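Local coordinates for protein VlsE1 (Borreliella burgdorferi, PDB 1L8W) that is a variable surface lipoprotein antigen of the Lyme disease spirochaete and probably serves evasion of the host immune response by antigenic switching, at residues 246-251 and 276-281. Sequence-based numbering, arbitrary orientation.
Sequences NPIAAA and IALRGM
Arg279 reaches across to the last turn of the short helix 247-252 and donates a hydrogen bond from NH1 to Ala251 O at 2.9 Å. The N-H points almost straight at the oxygen (169°), which lies in the guanidinium plane, at its edge; seen from the carbonyl, the donor stands above the peptide plane. CG is anti to the backbone N (chi1 178°), and a bend at chi2 then brings CD against the same oxygen, 3.1 Å from Ala251 O. A weak hydrogen bond from NH2 to Lys286 O adds a second, looser tie, to the loop that follows helix 269-281.

The apolar part centres on Leu278. Its CB sits 3.8 Å from Ala251 CB, and the small alanine lets the backbones come close, with Ala251 CA and Arg279 CA 4.9 Å apart. At its tip, Leu278 CD1 meets Ile248 CG1 at 4.0 Å, the two side chains crossing obliquely, and lies 4.1 Å from Pro247 O.

This is helix-helix packing in the buried interior of a largely helical lipoprotein, the axes of 247-251 and 276-281 inclined at 46°, with a closest approach of 8.6 Å. Ile248 and Ala251 also touch helix 153-170, while Ile276, Ala277 and Met281, a selenomethionine, pack on the long helix 294-333.

At the start of the short helix Asn246 is the N-cap: OD1 accepts from Ala249 N at 2.6 Å, and ND2 is hydrogen-bonded to Glu235 O.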
loop_
_atom_site.group_PDB
_atom_site.type_symbol
_atom_site.label_atom_id
_atom_site.label_comp_id
_atom_site.label_asym_id
_atom_site.label_seq_id
_atom_site.Cartn_x
_atom_site.Cartn_y
_atom_site.Cartn_z
ATOM N N ASN A 246 -1.413 -4.890 13.744
ATOM C CA ASN A 246 -1.993 -4.282 12.552
ATOM C C ASN A 246 -0.889 -4.096 11.510
ATOM O O ASN A 246 0.285 -3.992 11.858
ATOM C CB ASN A 246 -2.665 -2.947 12.906
ATOM C CG ASN A 246 -1.681 -1.908 13.426
ATOM O OD1 ASN A 246 -0.870 -1.371 12.671
ATOM N ND2 ASN A 246 -1.750 -1.622 14.722
ATOM N N PRO A 247 -1.243 -4.061 10.214
ATOM C CA PRO A 247 -0.198 -3.893 9.196
ATOM C C PRO A 247 0.687 -2.632 9.297
ATOM O O PRO A 247 1.850 -2.654 8.869
ATOM C CB PRO A 247 -0.974 -4.000 7.874
ATOM C CG PRO A 247 -2.366 -3.635 8.230
ATOM C CD PRO A 247 -2.572 -4.223 9.598
ATOM N N ILE A 248 0.152 -1.548 9.862
ATOM C CA ILE A 248 0.928 -0.315 10.028
ATOM C C ILE A 248 2.043 -0.528 11.060
ATOM O O ILE A 248 3.197 -0.165 10.827
ATOM C CB ILE A 248 0.019 0.873 10.464
ATOM C CG1 ILE A 248 -0.911 1.261 9.308
ATOM C CG2 ILE A 248 0.863 2.075 10.893
ATOM C CD1 ILE A 248 -1.852 2.397 9.634
ATOM N N ALA A 249 1.705 -1.142 12.186
ATOM C CA ALA A 249 2.685 -1.410 13.231
ATOM C C ALA A 249 3.741 -2.407 12.754
ATOM O O ALA A 249 4.915 -2.335 13.151
ATOM C CB ALA A 249 1.986 -1.954 14.465
ATOM N N ALA A 250 3.319 -3.341 11.907
ATOM C CA ALA A 250 4.225 -4.359 11.381
ATOM C C ALA A 250 5.159 -3.769 10.337
ATOM O O ALA A 250 6.346 -4.094 10.319
ATOM C CB ALA A 250 3.422 -5.538 10.779
ATOM N N ALA A 251 4.626 -2.904 9.476
ATOM C CA ALA A 251 5.420 -2.264 8.420
ATOM C C ALA A 251 6.532 -1.353 8.971
ATOM O O ALA A 251 7.658 -1.388 8.488
ATOM C CB ALA A 251 4.504 -1.471 7.480
ATOM N N ILE A 276 3.355 -5.658 3.903
ATOM C CA ILE A 276 4.305 -5.733 2.817
ATOM C C ILE A 276 4.188 -4.540 1.874
ATOM O O ILE A 276 5.189 -3.887 1.581
ATOM C CB ILE A 276 4.118 -7.061 2.032
ATOM C CG1 ILE A 276 4.608 -8.232 2.900
ATOM C CG2 ILE A 276 4.848 -7.009 0.709
ATOM C CD1 ILE A 276 4.530 -9.607 2.249
ATOM N N ALA A 277 2.978 -4.238 1.419
ATOM C CA ALA A 277 2.790 -3.117 0.495
ATOM C C ALA A 277 3.145 -1.777 1.132
ATOM O O ALA A 277 3.745 -0.920 0.479
ATOM C CB ALA A 277 1.355 -3.085 -0.027
ATOM N N LEU A 278 2.781 -1.599 2.399
ATOM C CA LEU A 278 3.088 -0.358 3.105
ATOM C C LEU A 278 4.593 -0.186 3.278
ATOM O O LEU A 278 5.124 0.910 3.092
ATOM C CB LEU A 278 2.424 -0.339 4.480
ATOM C CG LEU A 278 0.971 0.133 4.545
ATOM C CD1 LEU A 278 0.376 -0.237 5.887
ATOM C CD2 LEU A 278 0.905 1.642 4.313
ATOM N N ARG A 279 5.276 -1.273 3.627
ATOM C CA ARG A 279 6.714 -1.237 3.837
ATOM C C ARG A 279 7.430 -0.915 2.532
ATOM O O ARG A 279 8.344 -0.092 2.504
ATOM C CB ARG A 279 7.187 -2.579 4.381
ATOM C CG ARG A 279 8.675 -2.688 4.588
ATOM C CD ARG A 279 8.984 -2.671 6.055
ATOM N NE ARG A 279 10.177 -3.430 6.361
ATOM C CZ ARG A 279 10.721 -3.504 7.569
ATOM N NH1 ARG A 279 10.177 -2.850 8.589
ATOM N NH2 ARG A 279 11.791 -4.257 7.760
ATOM N N GLY A 280 6.998 -1.571 1.456
ATOM C CA GLY A 280 7.588 -1.338 0.152
ATOM C C GLY A 280 7.394 0.077 -0.381
ATOM O O GLY A 280 8.249 0.585 -1.104
HETATM N N MSE A 281 6.282 0.720 -0.033
HETATM C CA MSE A 281 6.015 2.077 -0.501
HETATM C C MSE A 281 6.671 3.151 0.366
HETATM O O MSE A 281 7.014 4.228 -0.127
HETATM C CB MSE A 281 4.508 2.373 -0.522
HETATM C CG MSE A 281 3.658 1.522 -1.432
HETATM SE SE MSE A 281 1.774 2.080 -1.343
HETATM C CE MSE A 281 1.677 3.106 -2.936
#